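Local coordinates for putative oxidoreductase molybdopterin-binding subunit (Sulfolobus tokodaii, PDB 4ZOH), which binds a pterin cytosine dinucleotide cofactor and is probably the catalytic subunit of an oxidoreductase of the aldehyde oxidase/xanthine dehydrogenase family, at residues Q78-V83 / V98-E103; D357-R362 / I391-Y396; V406-Y411 / V570-V575. All coordinates share one frame; numbering follows the deposited sequence.

Contact 1 of 3, residues Q78-V83 / V98-E103; sequences QPIAIV and VEVEYE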
ATOM      1  N   GLN A  78      15.764 -18.853 -19.767  1.00 21.83           N
ATOM      2  CA  GLN A  78      16.314 -18.884 -18.413  1.00 21.49           C
ATOM      3  C   GLN A  78      16.833 -17.499 -18.018  1.00 21.46           C
ATOM      4  O   GLN A  78      17.487 -16.836 -18.816  1.00 23.02           O
ATOM      5  CB  GLN A  78      17.388 -19.925 -18.205  1.00 23.29           C
ATOM      6  CG  GLN A  78      17.679 -20.211 -16.703  1.00 22.87           C
ATOM      7  CD  GLN A  78      18.802 -21.222 -16.586  1.00 25.45           C
ATOM      8  OE1 GLN A  78      19.505 -21.411 -17.556  1.00 29.09           O
ATOM      9  NE2 GLN A  78      18.925 -21.921 -15.454  1.00 21.67           N
ATOM     10  N   PRO A  79      16.481 -17.045 -16.806  1.00 22.56           N
ATOM     11  CA  PRO A  79      17.136 -15.820 -16.308  1.00 22.79           C
ATOM     12  C   PRO A  79      18.685 -15.971 -16.121  1.00 23.59           C
ATOM     13  O   PRO A  79      19.196 -16.944 -15.465  1.00 22.96           O
ATOM     14  CB  PRO A  79      16.444 -15.569 -14.944  1.00 22.46           C
ATOM     15  CG  PRO A  79      15.237 -16.431 -14.919  1.00 25.57           C
ATOM     16  CD  PRO A  79      15.536 -17.625 -15.814  1.00 20.57           C
ATOM     17  N   ILE A  80      19.383 -15.024 -16.719  1.00 23.56           N
ATOM     18  CA  ILE A  80      20.850 -14.986 -16.658  1.00 28.44           C
ATOM     19  C   ILE A  80      21.397 -13.687 -16.045  1.00 28.45           C
ATOM     20  O   ILE A  80      22.582 -13.613 -15.674  1.00 29.60           O
ATOM     21  CB  ILE A  80      21.486 -15.316 -18.053  1.00 26.13           C
ATOM     22  CG1 ILE A  80      21.020 -14.339 -19.120  1.00 27.84           C
ATOM     23  CG2 ILE A  80      21.144 -16.759 -18.380  1.00 27.60           C
ATOM     24  CD1 ILE A  80      21.773 -14.441 -20.452  1.00 30.61           C
ATOM     25  N   ALA A  81      20.523 -12.692 -15.896  1.00 26.80           N
ATOM     26  CA  ALA A  81      20.883 -11.395 -15.320  1.00 29.04           C
ATOM     27  C   ALA A  81      19.608 -10.692 -14.840  1.00 31.07           C
ATOM     28  O   ALA A  81      18.493 -11.010 -15.338  1.00 30.83           O
ATOM     29  CB  ALA A  81      21.570 -10.527 -16.384  1.00 24.03           C
ATOM     30  N   ILE A  82      19.767  -9.727 -13.927  1.00 29.03           N
ATOM     31  CA  ILE A  82      18.626  -8.966 -13.351  1.00 28.28           C
ATOM     32  C   ILE A  82      18.945  -7.480 -13.476  1.00 29.01           C
ATOM     33  O   ILE A  82      20.034  -7.065 -13.042  1.00 27.09           O
ATOM     34  CB  ILE A  82      18.362  -9.262 -11.870  1.00 28.22           C
ATOM     35  CG1 ILE A  82      18.376 -10.744 -11.543  1.00 30.40           C
ATOM     36  CG2 ILE A  82      17.044  -8.617 -11.459  1.00 29.88           C
ATOM     37  CD1 ILE A  82      19.646 -11.246 -10.910  1.00 29.77           C
ATOM     38  N   VAL A  83      18.056  -6.691 -14.100  1.00 25.03           N
ATOM     39  CA  VAL A  83      18.262  -5.295 -14.128  1.00 22.53           C
ATOM     40  C   VAL A  83      17.256  -4.632 -13.186  1.00 28.49           C
ATOM     41  O   VAL A  83      16.111  -5.164 -12.996  1.00 22.03           O
ATOM     42  CB  VAL A  83      18.215  -4.680 -15.513  1.00 21.99           C
ATOM     43  CG1 VAL A  83      19.161  -5.443 -16.501  1.00 25.92           C
ATOM     44  CG2 VAL A  83      16.809  -4.554 -16.089  1.00 21.32           C
ATOM     45  N   VAL A  98      22.683  -4.784 -21.307  1.00 30.96           N
ATOM     46  CA  VAL A  98      23.400  -5.826 -20.593  1.00 30.41           C
ATOM     47  C   VAL A  98      24.334  -6.516 -21.595  1.00 33.03           C
ATOM     48  O   VAL A  98      24.016  -6.577 -22.768  1.00 35.55           O
ATOM     49  CB  VAL A  98      22.474  -6.802 -19.891  1.00 33.96           C
ATOM     50  CG1 VAL A  98      23.263  -7.829 -19.074  1.00 29.80           C
ATOM     51  CG2 VAL A  98      21.486  -6.048 -18.984  1.00 29.33           C
ATOM     52  N   GLU A  99      25.492  -6.960 -21.109  1.00 38.50           N
ATOM     53  CA  GLU A  99      26.587  -7.481 -21.905  1.00 41.44           C
ATOM     54  C   GLU A  99      26.816  -8.927 -21.536  1.00 37.34           C
ATOM     55  O   GLU A  99      27.301  -9.258 -20.449  1.00 34.68           O
ATOM     56  CB  GLU A  99      27.884  -6.672 -21.656  1.00 48.37           C
ATOM     57  CG  GLU A  99      28.091  -5.470 -22.589  1.00 46.70           C
ATOM     58  CD  GLU A  99      29.251  -4.564 -22.120  1.00 59.04           C
ATOM     59  OE1 GLU A  99      30.367  -5.093 -21.820  1.00 57.30           O
ATOM     60  OE2 GLU A  99      29.040  -3.329 -22.011  1.00 53.94           O
ATOM     61  N   VAL A 100      26.429  -9.815 -22.445  1.00 38.55           N
ATOM     62  CA  VAL A 100      26.458 -11.256 -22.135  1.00 37.13           C
ATOM     63  C   VAL A 100      27.408 -11.903 -23.098  1.00 34.77           C
ATOM     64  O   VAL A 100      27.363 -11.638 -24.298  1.00 30.64           O
ATOM     65  CB  VAL A 100      25.064 -11.950 -22.263  1.00 35.68           C
ATOM     66  CG1 VAL A 100      25.204 -13.409 -21.875  1.00 29.67           C
ATOM     67  CG2 VAL A 100      24.012 -11.217 -21.391  1.00 33.66           C
ATOM     68  N   GLU A 101      28.252 -12.748 -22.568  1.00 31.23           N
ATOM     69  CA  GLU A 101      29.114 -13.474 -23.449  1.00 37.17           C
ATOM     70  C   GLU A 101      28.685 -14.951 -23.388  1.00 33.40           C
ATOM     71  O   GLU A 101      28.706 -15.611 -22.309  1.00 34.57           O
ATOM     72  CB  GLU A 101      30.605 -13.195 -23.128  1.00 34.77           C
ATOM     73  CG  GLU A 101      31.564 -14.364 -23.447  1.00 49.44           C
ATOM     74  CD  GLU A 101      32.923 -14.330 -22.698  1.00 54.43           C
ATOM     75  OE1 GLU A 101      33.311 -15.376 -22.092  1.00 52.75           O
ATOM     76  OE2 GLU A 101      33.591 -13.261 -22.703  1.00 57.39           O
ATOM     77  N   TYR A 102      28.293 -15.456 -24.559  1.00 29.58           N
ATOM     78  CA  TYR A 102      27.846 -16.846 -24.723  1.00 28.72           C
ATOM     79  C   TYR A 102      28.884 -17.776 -25.389  1.00 28.30           C
ATOM     80  O   TYR A 102      29.470 -17.427 -26.377  1.00 29.78           O
ATOM     81  CB  TYR A 102      26.598 -16.867 -25.609  1.00 27.19           C
ATOM     82  CG  TYR A 102      25.296 -16.213 -25.093  1.00 27.23           C
ATOM     83  CD1 TYR A 102      24.433 -16.910 -24.239  1.00 28.87           C
ATOM     84  CD2 TYR A 102      24.876 -14.968 -25.577  1.00 26.59           C
ATOM     85  CE1 TYR A 102      23.184 -16.347 -23.861  1.00 32.08           C
ATOM     86  CE2 TYR A 102      23.666 -14.397 -25.194  1.00 27.15           C
ATOM     87  CZ  TYR A 102      22.822 -15.115 -24.331  1.00 28.91           C
ATOM     88  OH  TYR A 102      21.607 -14.592 -23.978  1.00 33.93           O
ATOM     89  N   GLU A 103      29.055 -18.958 -24.839  1.00 30.48           N
ATOM     90  CA  GLU A 103      29.699 -20.074 -25.539  1.00 38.13           C
ATOM     91  C   GLU A 103      28.678 -21.181 -25.798  1.00 30.98           C
ATOM     92  O   GLU A 103      28.332 -21.916 -24.876  1.00 32.22           O
ATOM     93  CB  GLU A 103      30.871 -20.614 -24.704  1.00 37.11           C
ATOM     94  CG  GLU A 103      31.992 -19.591 -24.621  1.00 37.41           C
ATOM     95  CD  GLU A 103      32.997 -19.875 -23.508  1.00 38.03           C
ATOM     96  OE1 GLU A 103      33.075 -21.021 -22.934  1.00 30.05           O
ATOM     97  OE2 GLU A 103      33.745 -18.908 -23.268  1.00 42.23           O
TER
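Val98 sets its two methyl groups against two residues of 78-83. From CB the chain forks at once: CG1, anti to the backbone N (chi1 -176°), approaches the CB of Ala81 at 4.2 Å, while CG2, on the branch beside that N, presses on CG1 of Val83 at 3.5 Å, closer than methyls usually sit. A branched residue suits this place because one side chain serves two partners, and the small alanine lets it in. The segments run antiparallel, yet the CA atoms of Ala81 and Val98 are 8.1 Å apart and no hydrogen bond joins the two. Both lie in the a/b hammerhead domain but in different sheets, 79-85 in a mixed one and 100-104 in a small antiparallel one. A classic beta bulge, in which Ile80 and Ala81 both face Val37, turns these two consecutive residues toward 98-103. The Ile80 side chain crosses those of Val100 and Tyr102 at about a right angle, CD1 lying 3.9 Å from CG1 of Val100 and 3.5 Å from OH of Tyr102. That hydroxyl is hydrogen-bonded to Lys40 N, and CG1 of Val100 covers the centre of one face of the tyrosine ring.

Contact 2 of 3, residues D357-R362 / I391-Y396; sequences DQYEIR and IGKKYY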
ATOM      1  N   ASP A 357     -18.814 -51.062 -30.353  1.00 38.25           N
ATOM      2  CA  ASP A 357     -19.331 -49.772 -29.993  1.00 36.59           C
ATOM      3  C   ASP A 357     -18.527 -49.135 -28.850  1.00 31.07           C
ATOM      4  O   ASP A 357     -18.294 -49.796 -27.793  1.00 36.62           O
ATOM      5  CB  ASP A 357     -20.767 -49.923 -29.512  1.00 32.20           C
ATOM      6  CG  ASP A 357     -21.385 -48.591 -29.241  1.00 30.12           C
ATOM      7  OD1 ASP A 357     -21.554 -47.833 -30.207  1.00 29.44           O
ATOM      8  OD2 ASP A 357     -21.658 -48.317 -28.070  1.00 32.80           O
ATOM      9  N   GLN A 358     -18.165 -47.867 -29.041  1.00 31.58           N
ATOM     10  CA  GLN A 358     -17.358 -47.113 -28.056  1.00 32.23           C
ATOM     11  C   GLN A 358     -17.996 -47.021 -26.684  1.00 36.23           C
ATOM     12  O   GLN A 358     -17.271 -47.035 -25.667  1.00 35.97           O
ATOM     13  CB  GLN A 358     -16.951 -45.756 -28.593  1.00 34.69           C
ATOM     14  CG  GLN A 358     -18.037 -44.692 -28.657  1.00 33.65           C
ATOM     15  CD  GLN A 358     -17.472 -43.412 -29.178  1.00 33.44           C
ATOM     16  OE1 GLN A 358     -16.529 -42.851 -28.611  1.00 37.53           O
ATOM     17  NE2 GLN A 358     -18.016 -42.940 -30.279  1.00 35.96           N
ATOM     18  N   TYR A 359     -19.347 -47.019 -26.610  1.00 32.42           N
ATOM     19  CA  TYR A 359     -19.965 -47.040 -25.278  1.00 28.56           C
ATOM     20  C   TYR A 359     -19.996 -48.473 -24.681  1.00 32.98           C
ATOM     21  O   TYR A 359     -19.757 -48.704 -23.439  1.00 26.92           O
ATOM     22  CB  TYR A 359     -21.364 -46.394 -25.271  1.00 27.34           C
ATOM     23  CG  TYR A 359     -21.652 -45.672 -23.955  1.00 26.42           C
ATOM     24  CD1 TYR A 359     -21.488 -44.249 -23.838  1.00 25.71           C
ATOM     25  CD2 TYR A 359     -22.032 -46.386 -22.827  1.00 25.64           C
ATOM     26  CE1 TYR A 359     -21.707 -43.620 -22.612  1.00 24.81           C
ATOM     27  CE2 TYR A 359     -22.261 -45.767 -21.621  1.00 26.64           C
ATOM     28  CZ  TYR A 359     -22.097 -44.379 -21.533  1.00 26.81           C
ATOM     29  OH  TYR A 359     -22.330 -43.774 -20.312  1.00 32.15           O
ATOM     30  N   GLU A 360     -20.270 -49.441 -25.565  1.00 34.97           N
ATOM     31  CA  GLU A 360     -20.431 -50.854 -25.115  1.00 39.44           C
ATOM     32  C   GLU A 360     -19.099 -51.380 -24.520  1.00 32.76           C
ATOM     33  O   GLU A 360     -19.064 -51.991 -23.434  1.00 36.04           O
ATOM     34  CB  GLU A 360     -20.978 -51.785 -26.278  1.00 41.03           C
ATOM     35  CG  GLU A 360     -22.478 -51.615 -26.594  1.00 43.68           C
ATOM     36  CD  GLU A 360     -23.409 -51.976 -25.432  1.00 48.56           C
ATOM     37  OE1 GLU A 360     -23.152 -52.973 -24.722  1.00 49.29           O
ATOM     38  OE2 GLU A 360     -24.399 -51.247 -25.205  1.00 56.28           O
ATOM     39  N   ILE A 361     -18.003 -51.082 -25.203  1.00 34.87           N
ATOM     40  CA  ILE A 361     -16.676 -51.536 -24.709  1.00 33.22           C
ATOM     41  C   ILE A 361     -16.410 -51.058 -23.265  1.00 37.68           C
ATOM     42  O   ILE A 361     -15.906 -51.849 -22.421  1.00 35.64           O
ATOM     43  CB  ILE A 361     -15.567 -51.161 -25.691  1.00 35.07           C
ATOM     44  CG1 ILE A 361     -14.416 -52.163 -25.543  1.00 31.62           C
ATOM     45  CG2 ILE A 361     -15.184 -49.707 -25.500  1.00 33.44           C
ATOM     46  CD1 ILE A 361     -13.443 -52.118 -26.703  1.00 27.20           C
ATOM     47  N   ARG A 362     -16.866 -49.832 -22.946  1.00 31.52           N
ATOM     48  CA  ARG A 362     -16.682 -49.300 -21.618  1.00 33.24           C
ATOM     49  C   ARG A 362     -17.596 -49.983 -20.591  1.00 34.15           C
ATOM     50  O   ARG A 362     -17.184 -50.260 -19.439  1.00 34.24           O
ATOM     51  CB  ARG A 362     -16.805 -47.714 -21.633  1.00 34.96           C
ATOM     52  CG  ARG A 362     -15.753 -47.009 -22.501  1.00 30.98           C
ATOM     53  CD  ARG A 362     -15.927 -45.462 -22.564  1.00 31.73           C
ATOM     54  NE  ARG A 362     -14.667 -44.850 -22.974  1.00 26.39           N
ATOM     55  CZ  ARG A 362     -14.197 -44.818 -24.219  1.00 29.53           C
ATOM     56  NH1 ARG A 362     -14.907 -45.303 -25.250  1.00 26.04           N
ATOM     57  NH2 ARG A 362     -13.005 -44.276 -24.455  1.00 25.22           N
ATOM     58  N   ILE A 391     -26.501 -44.379 -16.535  1.00 45.32           N
ATOM     59  CA  ILE A 391     -27.091 -43.040 -16.591  1.00 39.46           C
ATOM     60  C   ILE A 391     -26.616 -42.294 -17.846  1.00 40.19           C
ATOM     61  O   ILE A 391     -27.388 -41.614 -18.530  1.00 37.50           O
ATOM     62  CB  ILE A 391     -26.792 -42.214 -15.308  1.00 41.49           C
ATOM     63  CG1 ILE A 391     -27.624 -42.732 -14.132  1.00 43.39           C
ATOM     64  CG2 ILE A 391     -27.079 -40.730 -15.545  1.00 42.89           C
ATOM     65  CD1 ILE A 391     -27.095 -42.397 -12.732  1.00 41.59           C
ATOM     66  N   GLY A 392     -25.333 -42.409 -18.157  1.00 35.66           N
ATOM     67  CA  GLY A 392     -24.801 -41.652 -19.282  1.00 30.36           C
ATOM     68  C   GLY A 392     -25.098 -42.168 -20.647  1.00 31.38           C
ATOM     69  O   GLY A 392     -24.943 -41.425 -21.663  1.00 30.66           O
ATOM     70  N   LYS A 393     -25.439 -43.468 -20.721  1.00 35.78           N
ATOM     71  CA  LYS A 393     -25.838 -44.076 -22.032  1.00 38.05           C
ATOM     72  C   LYS A 393     -27.046 -43.340 -22.704  1.00 31.09           C
ATOM     73  O   LYS A 393     -27.102 -43.192 -23.939  1.00 28.54           O
ATOM     74  CB  LYS A 393     -26.151 -45.572 -21.868  1.00 38.98           C
ATOM     75  CG  LYS A 393     -26.098 -46.317 -23.210  1.00 43.75           C
ATOM     76  CD  LYS A 393     -26.451 -47.765 -22.955  1.00 47.19           C
ATOM     77  CE  LYS A 393     -26.124 -48.697 -24.101  1.00 51.51           C
ATOM     78  NZ  LYS A 393     -26.026 -50.073 -23.481  1.00 51.41           N
ATOM     79  N   LYS A 394     -27.997 -42.898 -21.870  1.00 34.25           N
ATOM     80  CA  LYS A 394     -29.180 -42.197 -22.365  1.00 37.44           C
ATOM     81  C   LYS A 394     -28.745 -40.975 -23.220  1.00 37.04           C
ATOM     82  O   LYS A 394     -29.266 -40.834 -24.318  1.00 40.67           O
ATOM     83  CB  LYS A 394     -30.259 -41.967 -21.258  1.00 40.18           C
ATOM     84  CG  LYS A 394     -30.057 -40.862 -20.219  1.00 45.25           C
ATOM     85  CD  LYS A 394     -30.913 -40.991 -18.945  1.00 50.54           C
ATOM     86  CE  LYS A 394     -30.968 -42.421 -18.380  1.00 57.78           C
ATOM     87  NZ  LYS A 394     -30.968 -42.493 -16.875  1.00 62.02           N
ATOM     88  N   TYR A 395     -27.706 -40.208 -22.802  1.00 30.06           N
ATOM     89  CA  TYR A 395     -27.163 -39.067 -23.619  1.00 28.73           C
ATOM     90  C   TYR A 395     -26.382 -39.519 -24.819  1.00 29.11           C
ATOM     91  O   TYR A 395     -26.362 -38.852 -25.839  1.00 30.93           O
ATOM     92  CB  TYR A 395     -26.291 -38.107 -22.791  1.00 30.97           C
ATOM     93  CG  TYR A 395     -27.030 -37.565 -21.581  1.00 32.30           C
ATOM     94  CD1 TYR A 395     -27.877 -36.424 -21.676  1.00 31.30           C
ATOM     95  CD2 TYR A 395     -26.910 -38.207 -20.332  1.00 32.43           C
ATOM     96  CE1 TYR A 395     -28.569 -35.964 -20.541  1.00 30.45           C
ATOM     97  CE2 TYR A 395     -27.608 -37.754 -19.221  1.00 33.20           C
ATOM     98  CZ  TYR A 395     -28.412 -36.633 -19.336  1.00 31.13           C
ATOM     99  OH  TYR A 395     -29.049 -36.235 -18.197  1.00 37.07           O
ATOM    100  N   TYR A 396     -25.720 -40.670 -24.712  1.00 30.23           N
ATOM    101  CA  TYR A 396     -24.967 -41.218 -25.846  1.00 31.45           C
ATOM    102  C   TYR A 396     -25.936 -41.597 -26.978  1.00 32.20           C
ATOM    103  O   TYR A 396     -25.692 -41.300 -28.156  1.00 28.29           O
ATOM    104  CB  TYR A 396     -24.241 -42.509 -25.384  1.00 29.02           C
ATOM    105  CG  TYR A 396     -23.544 -43.226 -26.517  1.00 30.99           C
ATOM    106  CD1 TYR A 396     -22.452 -42.636 -27.176  1.00 32.02           C
ATOM    107  CD2 TYR A 396     -23.950 -44.500 -26.928  1.00 34.35           C
ATOM    108  CE1 TYR A 396     -21.783 -43.295 -28.211  1.00 32.13           C
ATOM    109  CE2 TYR A 396     -23.278 -45.163 -27.988  1.00 35.54           C
ATOM    110  CZ  TYR A 396     -22.200 -44.560 -28.595  1.00 32.41           C
ATOM    111  OH  TYR A 396     -21.562 -45.181 -29.631  1.00 35.77           O
TER
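The helical turns carrying Tyr359 and Tyr396 run antiparallel at 170°, their axes 11.4 Å apart, a spacing bridged by long side chains. The two tyrosine side chains slide past each other in opposite directions, and CB of Tyr359 sits 3.7 Å from the centroid of the Tyr396 ring, over its face. Tyr396, with CG anti to the backbone N (chi1 174°), extends straight across to donate from OH to OD1 of Asp357 at 2.7 Å, on the syn side of the carboxylate. Asp357 is the N-cap of its helix: OD2 accepts from Glu360 N at 3.1 Å, and more weakly from Tyr359 N, so one carboxylate serves helix end and neighbour alike. A phenylalanine in place of Tyr396 would probably leave OD1 of Asp357 without its phenolic donor and the cap less firmly oriented. With no side chain, Gly392 leaves room for OH of Tyr359, which bonds to Leu389 O. Lys393 lays its CA over a face of the Tyr359 ring, then stretches out fully so that NZ forms a salt bridge with OE2 of Glu360 at 2.6 Å. Both tyrosines also rest on Val408 of strand 405-412, the Gln358 amide bonds to the backbone of that strand, and Arg362 pairs with Glu344 of helix 336-353.

Contact 3 of 3, residues V406-Y411 / V570-V575; sequences VGVSSY and VHLALV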
ATOM      1  N   VAL A 406     -19.881 -38.749 -32.653  1.00 28.94           N
ATOM      2  CA  VAL A 406     -19.873 -38.810 -31.210  1.00 27.60           C
ATOM      3  C   VAL A 406     -18.540 -39.357 -30.678  1.00 28.09           C
ATOM      4  O   VAL A 406     -17.971 -40.252 -31.297  1.00 27.94           O
ATOM      5  CB  VAL A 406     -21.032 -39.630 -30.693  1.00 27.16           C
ATOM      6  CG1 VAL A 406     -21.077 -39.577 -29.155  1.00 26.08           C
ATOM      7  CG2 VAL A 406     -22.355 -39.106 -31.312  1.00 28.81           C
ATOM      8  N   GLY A 407     -18.063 -38.807 -29.547  1.00 26.88           N
ATOM      9  CA  GLY A 407     -16.938 -39.388 -28.842  1.00 24.29           C
ATOM     10  C   GLY A 407     -17.311 -39.418 -27.431  1.00 26.12           C
ATOM     11  O   GLY A 407     -18.055 -38.533 -26.941  1.00 26.84           O
ATOM     12  N   VAL A 408     -16.874 -40.474 -26.762  1.00 24.71           N
ATOM     13  CA  VAL A 408     -17.074 -40.546 -25.320  1.00 25.71           C
ATOM     14  C   VAL A 408     -15.749 -40.847 -24.633  1.00 27.45           C
ATOM     15  O   VAL A 408     -14.823 -41.360 -25.300  1.00 26.76           O
ATOM     16  CB  VAL A 408     -18.194 -41.537 -24.931  1.00 28.76           C
ATOM     17  CG1 VAL A 408     -19.214 -41.628 -26.067  1.00 29.63           C
ATOM     18  CG2 VAL A 408     -17.718 -42.919 -24.595  1.00 29.00           C
ATOM     19  N   SER A 409     -15.672 -40.555 -23.323  1.00 25.33           N
ATOM     20  CA  SER A 409     -14.604 -41.111 -22.516  1.00 27.41           C
ATOM     21  C   SER A 409     -15.080 -41.131 -21.085  1.00 28.49           C
ATOM     22  O   SER A 409     -15.989 -40.392 -20.661  1.00 32.41           O
ATOM     23  CB  SER A 409     -13.228 -40.356 -22.717  1.00 22.79           C
ATOM     24  OG  SER A 409     -13.283 -39.105 -22.058  1.00 27.90           O
ATOM     25  N   SER A 410     -14.490 -42.025 -20.337  1.00 24.22           N
ATOM     26  CA  SER A 410     -14.821 -42.139 -18.973  1.00 26.56           C
ATOM     27  C   SER A 410     -13.518 -41.888 -18.171  1.00 32.00           C
ATOM     28  O   SER A 410     -12.427 -42.206 -18.663  1.00 32.49           O
ATOM     29  CB  SER A 410     -15.303 -43.521 -18.769  1.00 27.36           C
ATOM     30  OG  SER A 410     -15.888 -43.506 -17.521  1.00 35.06           O
ATOM     31  N   TYR A 411     -13.615 -41.261 -17.004  1.00 27.15           N
ATOM     32  CA  TYR A 411     -12.416 -40.912 -16.305  1.00 27.89           C
ATOM     33  C   TYR A 411     -12.611 -41.312 -14.874  1.00 25.23           C
ATOM     34  O   TYR A 411     -13.747 -41.441 -14.378  1.00 24.08           O
ATOM     35  CB  TYR A 411     -12.089 -39.377 -16.455  1.00 25.09           C
ATOM     36  CG  TYR A 411     -12.952 -38.517 -15.587  1.00 27.63           C
ATOM     37  CD1 TYR A 411     -12.586 -38.245 -14.276  1.00 25.32           C
ATOM     38  CD2 TYR A 411     -14.241 -38.038 -16.057  1.00 28.10           C
ATOM     39  CE1 TYR A 411     -13.426 -37.498 -13.433  1.00 28.54           C
ATOM     40  CE2 TYR A 411     -15.064 -37.258 -15.238  1.00 25.76           C
ATOM     41  CZ  TYR A 411     -14.655 -36.983 -13.947  1.00 29.81           C
ATOM     42  OH  TYR A 411     -15.458 -36.265 -13.097  1.00 30.68           O
ATOM     43  N   VAL A 570     -18.475 -39.681 -16.960  1.00 26.05           N
ATOM     44  CA  VAL A 570     -18.455 -39.962 -18.397  1.00 25.09           C
ATOM     45  C   VAL A 570     -18.842 -38.653 -19.130  1.00 22.93           C
ATOM     46  O   VAL A 570     -19.768 -37.959 -18.685  1.00 25.23           O
ATOM     47  CB  VAL A 570     -19.359 -41.200 -18.754  1.00 24.80           C
ATOM     48  CG1 VAL A 570     -20.774 -41.052 -18.151  1.00 26.53           C
ATOM     49  CG2 VAL A 570     -19.502 -41.351 -20.264  1.00 23.11           C
ATOM     50  N   HIS A 571     -18.141 -38.331 -20.227  1.00 22.67           N
ATOM     51  CA  HIS A 571     -18.322 -37.097 -20.921  1.00 23.16           C
ATOM     52  C   HIS A 571     -18.509 -37.534 -22.338  1.00 26.91           C
ATOM     53  O   HIS A 571     -18.052 -38.606 -22.708  1.00 27.42           O
ATOM     54  CB  HIS A 571     -17.090 -36.132 -20.800  1.00 19.94           C
ATOM     55  CG  HIS A 571     -16.956 -35.494 -19.434  1.00 18.30           C
ATOM     56  ND1 HIS A 571     -16.407 -34.230 -19.246  1.00 16.08           N
ATOM     57  CD2 HIS A 571     -17.296 -35.943 -18.195  1.00 17.01           C
ATOM     58  CE1 HIS A 571     -16.508 -33.912 -17.961  1.00 15.29           C
ATOM     59  NE2 HIS A 571     -16.982 -34.948 -17.288  1.00 16.74           N
ATOM     60  N   LEU A 572     -19.189 -36.687 -23.125  1.00 25.25           N
ATOM     61  CA  LEU A 572     -19.615 -37.014 -24.452  1.00 25.05           C
ATOM     62  C   LEU A 572     -19.615 -35.759 -25.285  1.00 22.72           C
ATOM     63  O   LEU A 572     -19.963 -34.707 -24.788  1.00 26.39           O
ATOM     64  CB  LEU A 572     -21.058 -37.539 -24.365  1.00 23.69           C
ATOM     65  CG  LEU A 572     -21.306 -38.748 -23.516  1.00 25.17           C
ATOM     66  CD1 LEU A 572     -22.006 -38.310 -22.284  1.00 24.13           C
ATOM     67  CD2 LEU A 572     -22.265 -39.671 -24.266  1.00 29.96           C
ATOM     68  N   ALA A 573     -19.196 -35.863 -26.528  1.00 23.93           N
ATOM     69  CA  ALA A 573     -19.218 -34.720 -27.409  1.00 25.42           C
ATOM     70  C   ALA A 573     -19.741 -35.123 -28.776  1.00 26.32           C
ATOM     71  O   ALA A 573     -19.590 -36.272 -29.164  1.00 29.32           O
ATOM     72  CB  ALA A 573     -17.842 -34.139 -27.554  1.00 25.02           C
ATOM     73  N   LEU A 574     -20.299 -34.158 -29.502  1.00 26.24           N
ATOM     74  CA  LEU A 574     -20.786 -34.345 -30.859  1.00 27.29           C
ATOM     75  C   LEU A 574     -20.085 -33.298 -31.624  1.00 24.15           C
ATOM     76  O   LEU A 574     -20.177 -32.108 -31.271  1.00 29.00           O
ATOM     77  CB  LEU A 574     -22.345 -34.103 -30.960  1.00 25.82           C
ATOM     78  CG  LEU A 574     -23.013 -34.261 -32.376  1.00 27.44           C
ATOM     79  CD1 LEU A 574     -23.183 -35.726 -32.703  1.00 28.10           C
ATOM     80  CD2 LEU A 574     -24.418 -33.616 -32.429  1.00 31.01           C
ATOM     81  N   VAL A 575     -19.428 -33.680 -32.693  1.00 24.53           N
ATOM     82  CA  VAL A 575     -18.632 -32.673 -33.424  1.00 24.24           C
ATOM     83  C   VAL A 575     -18.922 -32.796 -34.882  1.00 24.83           C
ATOM     84  O   VAL A 575     -19.437 -33.827 -35.291  1.00 26.71           O
ATOM     85  CB  VAL A 575     -17.084 -32.905 -33.245  1.00 26.83           C
ATOM     86  CG1 VAL A 575     -16.654 -32.922 -31.768  1.00 25.92           C
ATOM     87  CG2 VAL A 575     -16.578 -34.175 -33.949  1.00 27.09           C
TER
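Backbone hydrogen bonds tie Gly407 to Ala573 and Ser409 to His571, the two hydrogen-bonded pairs of this antiparallel pairing, in which 405-412 is the outermost strand, within this chain, of a mixed sheet continued by 583-593 and 651-655. Each pair exchanges two bonds, as in Gly407 N to Ala573 O at 3.0 Å and His571 N to Ser409 O at 3.0 Å, the latter donor nearly in line with the C=O. Weaker CA-H...O contacts fill the intervals, such as Val406 CA to Ala573 O at 3.3 Å. Apolar contacts belong to the non-hydrogen-bonded pairs: CG2 of Val406 meets CD1 of Leu574 at 3.7 Å, and Val408 and Leu572 lie side by side. Branched side chains suit this face, covered by helices 358-365 and 385-401. The aromatic contact is an offset edge-to-face pair, planes 87° apart, the edge of Tyr411 toward the face of His571, whose CG lies beside the backbone N (chi1 -73°), swinging the imidazole toward Tyr411. Its ND1 and NE2 bond to Tyr588 and Asp592, fixing its rotation, and Ser409 bonds to Thr681. The pairing thus has one mostly aliphatic face, with Ser410 bonded to Gly569 O, and another whose buried Ser409 and His571 have specific polar partners.

How the contacts relate
Contacts 2 and 3 form one layered unit, their centres 9 Å apart. Helix 385-401 is followed by strand 405-412, and both helices of contact 2 pack on the sheet to which the strands of contact 3 belong; the CA of Tyr396 lies 3.5 Å from CD2 of Leu572. Contact 3 brings together strands separated by 158 residues of chain, within the molybdopterin-binding range, and the side chain of Tyr411 is about 10 Å from the bound pterin cytosine dinucleotide. Contact 1 comes first in the sequence, on the other side of the chain's centre and 56 Å from contact 2, centre to centre. It thus belongs to a region well apart from the helix-on-sheet unit, which it does not touch.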